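Local coordinates for scarecrow-like protein 3 (Arabidopsis thaliana, PDB 6KPB), which probably acts as a transcription factor in plant development and binds zinc finger proteins of the IDD family, among them JACKDAW, at residues L151-R155 / A440-A444; H261-A265 / R412-E417; L335-W339 / R425-F431; M346-D352 / L474-W480. All blocks are in the same frame, centred on the assembly; numbering follows the deposited sequence.

Contact 1 of 4, residues L151-R155 / A440-A444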
# COMPACT_ATOMS: atom_id res chain seq x y z
N LEU A 151 -18.74 -28.91 0.29
CA LEU A 151 -19.76 -29.94 0.47
C LEU A 151 -19.49 -31.13 -0.43
O LEU A 151 -19.53 -32.29 0.02
CB LEU A 151 -21.14 -29.35 0.19
CG LEU A 151 -22.41 -30.10 0.63
CD1 LEU A 151 -23.58 -29.13 0.69
CD2 LEU A 151 -22.74 -31.27 -0.30
N LEU A 152 -19.22 -30.88 -1.72
CA LEU A 152 -19.02 -31.97 -2.66
C LEU A 152 -17.75 -32.76 -2.36
O LEU A 152 -17.76 -34.00 -2.42
CB LEU A 152 -18.98 -31.43 -4.09
CG LEU A 152 -20.32 -30.93 -4.65
CD1 LEU A 152 -20.12 -30.23 -6.00
CD2 LEU A 152 -21.30 -32.09 -4.78
N THR A 153 -16.66 -32.07 -2.02
CA THR A 153 -15.40 -32.77 -1.77
C THR A 153 -15.44 -33.54 -0.46
O THR A 153 -14.86 -34.62 -0.36
CB THR A 153 -14.24 -31.77 -1.78
OG1 THR A 153 -14.43 -30.80 -0.75
CG2 THR A 153 -14.15 -31.07 -3.13
N ASN A 154 -16.10 -32.99 0.57
CA ASN A 154 -16.22 -33.71 1.83
C ASN A 154 -17.03 -34.99 1.66
O ASN A 154 -16.70 -36.02 2.25
CB ASN A 154 -16.84 -32.81 2.90
CG ASN A 154 -15.89 -31.74 3.40
OD1 ASN A 154 -14.69 -31.77 3.10
ND2 ASN A 154 -16.41 -30.80 4.16
N ARG A 155 -18.10 -34.94 0.86
CA ARG A 155 -18.87 -36.15 0.58
C ARG A 155 -18.02 -37.19 -0.15
O ARG A 155 -18.07 -38.38 0.17
CB ARG A 155 -20.11 -35.81 -0.24
CG ARG A 155 -21.26 -35.24 0.57
CD ARG A 155 -22.03 -36.35 1.28
NE ARG A 155 -22.01 -36.19 2.73
CZ ARG A 155 -22.81 -35.37 3.40
NH1 ARG A 155 -23.68 -34.61 2.75
NH2 ARG A 155 -22.72 -35.29 4.72
N ALA A 440 -25.19 -35.89 -3.26
CA ALA A 440 -24.30 -34.77 -2.95
C ALA A 440 -24.55 -33.61 -3.91
O ALA A 440 -24.55 -32.44 -3.50
CB ALA A 440 -22.84 -35.22 -3.02
N MET A 441 -24.79 -33.92 -5.18
CA MET A 441 -25.18 -32.89 -6.14
C MET A 441 -26.51 -32.26 -5.76
O MET A 441 -26.70 -31.04 -5.90
CB MET A 441 -25.25 -33.48 -7.55
CG MET A 441 -23.92 -33.98 -8.08
SD MET A 441 -22.86 -32.64 -8.64
CE MET A 441 -23.71 -32.16 -10.14
N LEU A 442 -27.45 -33.07 -5.28
CA LEU A 442 -28.74 -32.54 -4.86
C LEU A 442 -28.60 -31.62 -3.65
O LEU A 442 -29.25 -30.58 -3.58
CB LEU A 442 -29.70 -33.69 -4.55
CG LEU A 442 -31.15 -33.30 -4.23
CD1 LEU A 442 -31.81 -32.67 -5.45
CD2 LEU A 442 -31.94 -34.50 -3.74
N GLN A 443 -27.74 -32.00 -2.70
CA GLN A 443 -27.50 -31.14 -1.54
C GLN A 443 -26.86 -29.83 -1.95
O GLN A 443 -27.17 -28.77 -1.39
CB GLN A 443 -26.64 -31.87 -0.51
CG GLN A 443 -27.43 -32.72 0.46
CD GLN A 443 -26.55 -33.65 1.28
OE1 GLN A 443 -25.32 -33.59 1.20
NE2 GLN A 443 -27.17 -34.52 2.06
N ALA A 444 -25.96 -29.87 -2.93
CA ALA A 444 -25.31 -28.65 -3.40
C ALA A 444 -26.32 -27.73 -4.09
O ALA A 444 -26.24 -26.51 -3.95
CB ALA A 444 -24.16 -29.00 -4.34

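Contact 2 of 4, residues H261-A265 / R412-E417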
# COMPACT_ATOMS: atom_id res chain seq x y z
N HIS A 261 -3.91 -25.01 -11.44
CA HIS A 261 -3.54 -24.14 -12.55
C HIS A 261 -2.27 -23.35 -12.28
O HIS A 261 -1.67 -22.83 -13.22
CB HIS A 261 -4.70 -23.18 -12.86
CG HIS A 261 -5.00 -22.21 -11.76
ND1 HIS A 261 -6.14 -22.28 -11.00
CD2 HIS A 261 -4.31 -21.13 -11.31
CE1 HIS A 261 -6.14 -21.30 -10.11
NE2 HIS A 261 -5.04 -20.59 -10.28
N THR A 262 -1.85 -23.26 -11.01
CA THR A 262 -0.60 -22.57 -10.68
C THR A 262 0.59 -23.20 -11.40
O THR A 262 1.51 -22.48 -11.83
CB THR A 262 -0.40 -22.60 -9.16
OG1 THR A 262 -1.23 -21.62 -8.54
CG2 THR A 262 1.05 -22.34 -8.79
N PHE A 263 0.58 -24.52 -11.57
CA PHE A 263 1.73 -25.22 -12.12
C PHE A 263 1.86 -25.09 -13.64
O PHE A 263 2.84 -25.57 -14.20
CB PHE A 263 1.66 -26.70 -11.75
CG PHE A 263 1.83 -26.96 -10.28
CD1 PHE A 263 0.74 -26.95 -9.43
CD2 PHE A 263 3.09 -27.23 -9.75
CE1 PHE A 263 0.89 -27.19 -8.08
CE2 PHE A 263 3.25 -27.47 -8.40
CZ PHE A 263 2.15 -27.45 -7.56
N LEU A 264 0.90 -24.45 -14.31
CA LEU A 264 1.00 -24.27 -15.76
C LEU A 264 1.98 -23.17 -16.15
O LEU A 264 2.21 -22.97 -17.35
CB LEU A 264 -0.38 -23.96 -16.35
CG LEU A 264 -1.46 -25.03 -16.27
CD1 LEU A 264 -2.68 -24.63 -17.09
CD2 LEU A 264 -0.94 -26.38 -16.72
N ALA A 265 2.56 -22.46 -15.18
CA ALA A 265 3.46 -21.37 -15.48
C ALA A 265 4.84 -21.89 -15.88
O ALA A 265 5.23 -23.01 -15.55
CB ALA A 265 3.59 -20.44 -14.27
N ARG A 412 2.93 -15.42 -14.67
CA ARG A 412 1.48 -15.54 -14.86
C ARG A 412 1.03 -16.85 -14.25
O ARG A 412 1.14 -17.91 -14.87
CB ARG A 412 1.13 -15.45 -16.34
CG ARG A 412 -0.35 -15.19 -16.61
CD ARG A 412 -0.58 -14.86 -18.07
NE ARG A 412 -0.85 -16.05 -18.87
CZ ARG A 412 -0.43 -16.21 -20.12
NH1 ARG A 412 0.29 -15.27 -20.71
NH2 ARG A 412 -0.73 -17.32 -20.78
N ARG A 413 0.51 -16.79 -13.03
CA ARG A 413 0.08 -17.99 -12.31
C ARG A 413 -1.40 -18.31 -12.52
O ARG A 413 -1.79 -19.47 -12.39
CB ARG A 413 0.36 -17.83 -10.82
CG ARG A 413 1.65 -17.11 -10.50
CD ARG A 413 2.20 -17.52 -9.14
NE ARG A 413 2.53 -18.94 -9.09
CZ ARG A 413 3.65 -19.46 -9.59
NH1 ARG A 413 4.54 -18.68 -10.18
NH2 ARG A 413 3.87 -20.76 -9.50
N GLU A 414 -2.22 -17.31 -12.84
CA GLU A 414 -3.66 -17.50 -13.01
C GLU A 414 -3.98 -18.02 -14.41
O GLU A 414 -4.69 -17.39 -15.20
CB GLU A 414 -4.40 -16.20 -12.71
CG GLU A 414 -4.32 -15.75 -11.26
CD GLU A 414 -4.88 -16.78 -10.30
OE1 GLU A 414 -4.08 -17.50 -9.66
OE2 GLU A 414 -6.12 -16.87 -10.19
N ARG A 415 -3.44 -19.20 -14.72
CA ARG A 415 -3.62 -19.82 -16.03
C ARG A 415 -4.82 -20.77 -15.96
O ARG A 415 -4.68 -22.00 -15.91
CB ARG A 415 -2.35 -20.53 -16.46
CG ARG A 415 -1.18 -19.59 -16.69
CD ARG A 415 0.09 -20.34 -17.03
NE ARG A 415 1.14 -19.44 -17.50
CZ ARG A 415 1.36 -19.15 -18.78
NH1 ARG A 415 0.61 -19.70 -19.72
NH2 ARG A 415 2.34 -18.32 -19.11
N HIS A 416 -6.01 -20.18 -15.96
CA HIS A 416 -7.23 -20.96 -15.85
C HIS A 416 -7.52 -21.68 -17.17
O HIS A 416 -7.35 -21.12 -18.25
CB HIS A 416 -8.40 -20.04 -15.48
CG HIS A 416 -8.13 -19.16 -14.31
ND1 HIS A 416 -8.68 -17.90 -14.18
CD2 HIS A 416 -7.37 -19.35 -13.20
CE1 HIS A 416 -8.26 -17.35 -13.05
NE2 HIS A 416 -7.47 -18.21 -12.44
N GLU A 417 -7.96 -22.93 -17.06
CA GLU A 417 -8.35 -23.72 -18.22
C GLU A 417 -9.66 -24.43 -17.91
O GLU A 417 -10.06 -24.55 -16.76
CB GLU A 417 -7.26 -24.72 -18.62
CG GLU A 417 -5.97 -24.07 -19.11
CD GLU A 417 -5.03 -25.05 -19.78
OE1 GLU A 417 -5.09 -26.26 -19.45
OE2 GLU A 417 -4.24 -24.62 -20.65

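Contact 3 of 4, residues L335-W339 / R425-F431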
# COMPACT_ATOMS: atom_id res chain seq x y z
N LEU A 335 1.21 -33.85 -10.52
CA LEU A 335 0.15 -34.86 -10.51
C LEU A 335 0.73 -36.26 -10.38
O LEU A 335 0.15 -37.12 -9.70
CB LEU A 335 -0.70 -34.74 -11.78
CG LEU A 335 -1.57 -33.48 -11.87
CD1 LEU A 335 -2.26 -33.40 -13.22
CD2 LEU A 335 -2.59 -33.46 -10.74
N ASN A 336 1.86 -36.52 -11.04
CA ASN A 336 2.53 -37.81 -10.87
C ASN A 336 3.07 -37.97 -9.46
O ASN A 336 3.04 -39.08 -8.90
CB ASN A 336 3.64 -37.97 -11.90
CG ASN A 336 4.50 -39.19 -11.65
OD1 ASN A 336 4.14 -40.31 -12.01
ND2 ASN A 336 5.65 -38.98 -11.01
N ALA A 337 3.58 -36.89 -8.87
CA ALA A 337 4.02 -36.95 -7.48
C ALA A 337 2.85 -37.26 -6.56
O ALA A 337 2.98 -38.05 -5.62
CB ALA A 337 4.69 -35.63 -7.08
N ILE A 338 1.69 -36.64 -6.81
CA ILE A 338 0.49 -36.98 -6.06
C ILE A 338 0.10 -38.43 -6.31
O ILE A 338 -0.28 -39.16 -5.39
CB ILE A 338 -0.66 -36.02 -6.41
CG1 ILE A 338 -0.30 -34.58 -6.01
CG2 ILE A 338 -1.95 -36.45 -5.73
CD1 ILE A 338 0.05 -34.43 -4.55
N TRP A 339 0.19 -38.87 -7.57
CA TRP A 339 -0.16 -40.25 -7.90
C TRP A 339 0.68 -41.24 -7.10
O TRP A 339 0.16 -42.23 -6.59
CB TRP A 339 0.01 -40.49 -9.40
CG TRP A 339 -0.47 -41.83 -9.87
CD1 TRP A 339 -1.72 -42.13 -10.33
CD2 TRP A 339 0.28 -43.05 -9.91
NE1 TRP A 339 -1.79 -43.46 -10.67
CE2 TRP A 339 -0.58 -44.05 -10.42
CE3 TRP A 339 1.59 -43.39 -9.57
CZ2 TRP A 339 -0.17 -45.37 -10.59
CZ3 TRP A 339 2.00 -44.71 -9.75
CH2 TRP A 339 1.12 -45.68 -10.25
N ARG A 425 -5.71 -34.03 -18.73
CA ARG A 425 -4.43 -33.87 -18.04
C ARG A 425 -4.35 -34.77 -16.82
O ARG A 425 -3.33 -35.45 -16.60
CB ARG A 425 -4.24 -32.40 -17.65
CG ARG A 425 -2.81 -32.00 -17.38
CD ARG A 425 -2.72 -30.53 -17.02
NE ARG A 425 -3.24 -29.65 -18.06
CZ ARG A 425 -2.55 -29.26 -19.12
NH1 ARG A 425 -3.10 -28.46 -20.02
NH2 ARG A 425 -1.30 -29.67 -19.29
N ILE A 426 -5.41 -34.80 -16.01
CA ILE A 426 -5.40 -35.61 -14.80
C ILE A 426 -5.52 -37.09 -15.13
O ILE A 426 -4.86 -37.94 -14.51
CB ILE A 426 -6.52 -35.15 -13.85
CG1 ILE A 426 -6.21 -33.76 -13.30
CG2 ILE A 426 -6.72 -36.14 -12.71
CD1 ILE A 426 -7.33 -33.15 -12.48
N ASP A 427 -6.34 -37.44 -16.13
CA ASP A 427 -6.50 -38.84 -16.50
C ASP A 427 -5.22 -39.40 -17.11
O ASP A 427 -4.89 -40.57 -16.90
CB ASP A 427 -7.68 -38.99 -17.47
CG ASP A 427 -7.85 -40.42 -17.96
OD1 ASP A 427 -7.14 -40.82 -18.91
OD2 ASP A 427 -8.69 -41.14 -17.40
N LEU A 428 -4.49 -38.58 -17.87
CA LEU A 428 -3.21 -39.02 -18.41
C LEU A 428 -2.16 -39.22 -17.32
O LEU A 428 -1.22 -39.99 -17.53
CB LEU A 428 -2.69 -38.02 -19.44
CG LEU A 428 -3.22 -38.16 -20.87
CD1 LEU A 428 -2.48 -37.22 -21.81
CD2 LEU A 428 -3.10 -39.60 -21.34
N ALA A 429 -2.31 -38.56 -16.18
CA ALA A 429 -1.38 -38.72 -15.07
C ALA A 429 -1.61 -40.01 -14.28
O ALA A 429 -0.90 -40.25 -13.31
CB ALA A 429 -1.45 -37.52 -14.14
N GLY A 430 -2.59 -40.82 -14.68
CA GLY A 430 -2.85 -42.08 -14.01
C GLY A 430 -4.05 -42.08 -13.08
O GLY A 430 -4.19 -43.03 -12.30
N PHE A 431 -4.90 -41.07 -13.14
CA PHE A 431 -6.07 -40.99 -12.28
C PHE A 431 -7.32 -41.39 -13.05
O PHE A 431 -7.45 -41.11 -14.25
CB PHE A 431 -6.24 -39.58 -11.70
CG PHE A 431 -5.15 -39.18 -10.75
CD1 PHE A 431 -5.25 -39.46 -9.40
CD2 PHE A 431 -4.01 -38.52 -11.21
CE1 PHE A 431 -4.25 -39.09 -8.52
CE2 PHE A 431 -3.01 -38.15 -10.33
CZ PHE A 431 -3.13 -38.44 -8.99

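Contact 4 of 4, residues M346-D352 / L474-W480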
# COMPACT_ATOMS: atom_id res chain seq x y z
N MET A 346 -8.63 -37.90 -4.91
CA MET A 346 -8.17 -36.53 -5.09
C MET A 346 -9.34 -35.70 -5.58
O MET A 346 -9.98 -36.05 -6.58
CB MET A 346 -7.00 -36.44 -6.07
CG MET A 346 -6.55 -35.01 -6.33
SD MET A 346 -5.10 -34.89 -7.39
CE MET A 346 -5.76 -35.48 -8.95
N VAL A 347 -9.62 -34.60 -4.89
CA VAL A 347 -10.71 -33.70 -5.25
C VAL A 347 -10.11 -32.39 -5.75
O VAL A 347 -9.24 -31.81 -5.09
CB VAL A 347 -11.67 -33.49 -4.07
CG1 VAL A 347 -12.40 -34.78 -3.75
CG2 VAL A 347 -10.92 -33.00 -2.84
N VAL A 348 -10.57 -31.95 -6.92
CA VAL A 348 -10.00 -30.80 -7.60
C VAL A 348 -11.10 -29.77 -7.82
O VAL A 348 -12.14 -30.09 -8.42
CB VAL A 348 -9.35 -31.19 -8.93
CG1 VAL A 348 -8.79 -29.96 -9.63
CG2 VAL A 348 -8.26 -32.23 -8.71
N THR A 349 -10.88 -28.55 -7.34
CA THR A 349 -11.75 -27.42 -7.63
C THR A 349 -10.93 -26.40 -8.41
O THR A 349 -9.89 -25.94 -7.93
CB THR A 349 -12.30 -26.80 -6.34
OG1 THR A 349 -13.10 -27.77 -5.65
CG2 THR A 349 -13.17 -25.59 -6.67
N GLU A 350 -11.40 -26.06 -9.61
CA GLU A 350 -10.66 -25.18 -10.51
C GLU A 350 -11.62 -24.22 -11.20
O GLU A 350 -12.81 -24.50 -11.34
CB GLU A 350 -9.89 -25.99 -11.56
CG GLU A 350 -8.48 -26.36 -11.15
CD GLU A 350 -7.59 -25.15 -10.97
OE1 GLU A 350 -6.71 -25.18 -10.09
OE2 GLU A 350 -7.78 -24.16 -11.70
N GLN A 351 -11.07 -23.09 -11.63
CA GLN A 351 -11.81 -22.21 -12.52
C GLN A 351 -12.12 -22.94 -13.82
O GLN A 351 -11.33 -23.75 -14.30
CB GLN A 351 -11.01 -20.94 -12.82
CG GLN A 351 -11.02 -19.89 -11.72
CD GLN A 351 -9.90 -20.09 -10.71
OE1 GLN A 351 -9.26 -21.14 -10.68
NE2 GLN A 351 -9.66 -19.07 -9.89
N ASP A 352 -13.29 -22.66 -14.38
CA ASP A 352 -13.73 -23.30 -15.61
C ASP A 352 -13.84 -22.24 -16.71
O ASP A 352 -14.93 -21.90 -17.18
CB ASP A 352 -15.06 -24.02 -15.41
CG ASP A 352 -15.30 -25.10 -16.44
OD1 ASP A 352 -14.66 -25.04 -17.52
OD2 ASP A 352 -16.10 -26.02 -16.17
N LEU A 474 -18.25 -21.01 -14.20
CA LEU A 474 -17.30 -20.33 -13.33
C LEU A 474 -16.27 -21.27 -12.73
O LEU A 474 -15.07 -21.00 -12.84
CB LEU A 474 -18.06 -19.59 -12.21
CG LEU A 474 -19.00 -18.46 -12.64
CD1 LEU A 474 -19.67 -17.85 -11.43
CD2 LEU A 474 -18.25 -17.41 -13.44
N TYR A 475 -16.70 -22.35 -12.08
CA TYR A 475 -15.78 -23.27 -11.43
C TYR A 475 -16.26 -24.70 -11.64
O TYR A 475 -17.45 -24.95 -11.86
CB TYR A 475 -15.66 -22.99 -9.93
CG TYR A 475 -15.17 -21.60 -9.59
CD1 TYR A 475 -16.06 -20.54 -9.49
CD2 TYR A 475 -13.83 -21.35 -9.35
CE1 TYR A 475 -15.63 -19.27 -9.17
CE2 TYR A 475 -13.38 -20.08 -9.03
CZ TYR A 475 -14.29 -19.05 -8.94
OH TYR A 475 -13.84 -17.78 -8.62
N SER A 476 -15.32 -25.63 -11.56
CA SER A 476 -15.60 -27.05 -11.67
C SER A 476 -15.11 -27.78 -10.42
O SER A 476 -14.18 -27.34 -9.75
CB SER A 476 -14.94 -27.66 -12.92
OG SER A 476 -13.53 -27.54 -12.87
N VAL A 477 -15.78 -28.89 -10.10
CA VAL A 477 -15.39 -29.76 -9.00
C VAL A 477 -15.37 -31.19 -9.51
O VAL A 477 -16.35 -31.65 -10.12
CB VAL A 477 -16.35 -29.63 -7.80
CG1 VAL A 477 -15.88 -30.51 -6.64
CG2 VAL A 477 -16.47 -28.18 -7.36
N SER A 478 -14.27 -31.90 -9.27
CA SER A 478 -14.10 -33.25 -9.80
C SER A 478 -13.32 -34.09 -8.81
O SER A 478 -12.43 -33.60 -8.11
CB SER A 478 -13.40 -33.23 -11.16
OG SER A 478 -12.12 -32.64 -11.07
N ALA A 479 -13.64 -35.38 -8.78
CA ALA A 479 -13.01 -36.34 -7.88
C ALA A 479 -12.30 -37.41 -8.69
O ALA A 479 -12.79 -37.83 -9.75
CB ALA A 479 -14.04 -36.98 -6.94
N TRP A 480 -11.15 -37.86 -8.19
CA TRP A 480 -10.29 -38.77 -8.94
C TRP A 480 -9.66 -39.79 -8.01
O TRP A 480 -9.37 -39.51 -6.84
CB TRP A 480 -9.19 -38.00 -9.69
CG TRP A 480 -9.72 -36.85 -10.48
CD1 TRP A 480 -9.96 -35.58 -10.04
CD2 TRP A 480 -10.10 -36.87 -11.86
NE1 TRP A 480 -10.46 -34.81 -11.06
CE2 TRP A 480 -10.55 -35.57 -12.19
CE3 TRP A 480 -10.09 -37.85 -12.86
CZ2 TRP A 480 -10.99 -35.24 -13.47
CZ3 TRP A 480 -10.53 -37.52 -14.12
CH2 TRP A 480 -10.98 -36.22 -14.42

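Contact 1 of 4, residues L151-R155 / A440-A444
Leu152 and Ala440 meet where helix 145-160 packs against helix 438-448. The two are close to antiparallel, the N-to-C directions of 151-155 and 440-444 differing by 157°, and their short axes approach to 9.6 Å.

The apolar part of the contact is built round one methyl. Leu152 turns CG anti to its carbonyl carbon (chi1 -71°), which carries the CD2 branch onto the facing helix among Ala440, Met441 and Ala444. CD2 sits 3.9 Å from Ala440 CB and 4.2 Å from both Met441 SD and Ala444 CB. It also rests 3.5 Å from Ala440 O, a carbonyl already used within its own helix by the N-H of Ala444. One turn further on, the aliphatic stem of Arg155 lies against the same alanine, with Arg155 CG 3.9 Å from Ala440 CB.

The mixed and polar part lies round Gln443. Leu151 crosses this side chain at about a right angle and sets CD2 at 3.8 Å from Gln443 OE1. At an edge of the guanidinium, Arg155 NH1 is modelled 2.5 Å from the same OE1, a separation short enough to leave its detail doubtful; the guanidinium and amide planes are 65° apart.

Behind the apolar side, Leu152 and Met441 both touch Ala465 of strand 464-469. The contact thus joins a helix of the predicted VHIID region to one of the SAW region. Its chemistry is graded: small alanines and a leucine methyl pack on the buried side, while the arginine and glutamine ends gather on the partly exposed side.

Contact 2 of 4, residues H261-A265 / R412-E417
A His-carboxylate cluster centred on Glu414 joins the 3-10 segment 261-264 of the predicted PFYRE region to the loop 412-417 of the SAW region: the bond from His261 crosses the contact, that from His416 stays within the loop. His261 NE2 donates to Glu414 OE1 at 3.3 Å, reaching it from above the carboxylate plane, with ring and carboxylate planes 85° apart. The other oxygen, Glu414 OE2, accepts from His416 NE2 at 2.9 Å, so both carboxylate oxygens are engaged.

The imidazoles also meet directly in a T-shaped stack: the CD2 edge of His416 points at one face of His261, with centroids 4.8 Å apart and planes at 81°. The torsion of His261 (chi1 65°) sets CG between backbone N and carbonyl carbon, and the ring edge then brings CD2 to 3.2 Å from Arg413 O, in the ring plane. On the neighbouring turn, Leu264 CB packs 3.7 Å from CD of the extended Arg415. Leu264 CD1 lies 3.6 Å from Glu417 CD, whose OE1 forms a salt bridge with Arg425.

His261 ND1 has its own partner, Glu350 OE2 on strand 345-351. An imidazole bonded at both nitrogens to carboxylates is held against ring rotation, and the two glutamates would tend to favour its protonated form.

Contact 3 of 4, residues L335-W339 / R425-F431
Leu335 and Ala429 face each other across the contact, their CA atoms 6.2 Å apart, and a turn further on Trp339 and Gly430 do so with CA atoms 6.9 Å apart, where helix 330-340 passes the C-terminal end of helix 419-428. That end closes in a Schellman motif: Gly430 takes a positive phi, its N bonds back to Asp427 O, and Phe431 N makes a weak bond to Ile426 O. The chain then leaves as strand 431-434. Having no side chain, Gly430 lets the indole of Trp339 lie close to the turn.

Leu335 packs by two of its atoms. Its CB is 3.7 Å from Ala429 CB, and its CD1 reaches back along the helix to 4.0 Å from Ile426 CG1, the two side chains crossing at about a right angle. Phe431 lays its CE2-CZ edge against the side of helix 330-340, beside the bond from Trp339 N to Leu335 O. Its CE2 is 3.4 Å from Leu335 O, near the ring plane, while CZ meets Trp339 CB at 3.8 Å and Ile338 CG2 at 4.0 Å. The Phe431 side chain also touches Trp480 and Cys482 of strand 472-482 and Met346 of strand 345-351, so the contact fastens helix 330-340 beside the sheet.

Trp339 holds CG opposite its backbone N (chi1 -173°), which swings the indole over the helix end. Its CD1 edge points at a face of Phe431 in a T-shaped arrangement, planes at 85°. Next to CD1, Trp339 NE1 makes a weak, bent hydrogen bond to Gly430 O, 2.9 Å long with 127° at the hydrogen.

Contact 4 of 4, residues M346-D352 / L474-W480
Met346 to Asp352 and Leu474 to Trp480 form an antiparallel ladder in the mixed sheet of this Rossmann-like GRAS domain, the strand directions differing by 162°. Met346-Trp480, Val348-Ser478 and Glu350-Ser476 are hydrogen-bonded pairs; the last is nearly straight in one direction, Ser476 N to Glu350 O at 2.8 Å. Beyond it Asp352 N still reaches Leu474 O, at 2.9 Å, where Leu474 and Tyr475 make a classic beta bulge facing Ile467.

The side chain of Trp480 leaves on the face that also bears Met346, Val348 and Ser478. Its CB is 4.3 Å from Met346 CE. CG is 4.0 Å from Met346 O, which lies at the ring edge near its plane, and CD1 comes closer still to that oxygen, at 3.5 Å. The same CD1 touches Val348 CG2 at 4.0 Å, the two side chains crossing at a slant. Over one face of the indole, at the ring junction, lies Ile426 of helix 419-428; Ser423 of that helix also touches the side chain. The opposite face of the sheet, with Val347, Thr349 and Val477, is backed by helix 145-160, and Thr349 OG1 bonds to Ser149 OG there.

At the indole nitrogen the path ends within its own strand. Ser478 sets OG between backbone N and carbonyl carbon (chi1 60°), and Trp480 NE1 donates to that OG at 2.7 Å, with the oxygen 21° out of the indole plane.

In the fold
Contact 4 is the hub: its centre lies about 13 Å from that of contact 1 and about 14 Å from those of contacts 2 and 3, and it touches all three. Contact 1 borders it through helix 145-160 on one sheet face, contact 3 through helix 419-428 on the other, and contact 2 at the end of strand 345-351. Contacts 2 and 3 touch by the Glu417-Arg425 salt bridge; contacts 1 and 2, centres about 26 Å apart, do not. Along the chain the first segments run 1, 2, 3, 4 and the second 2, 3, 1, 4, so the predicted SAW region is built into the same sheet and helix layers as the predicted VHIID and PFYRE regions.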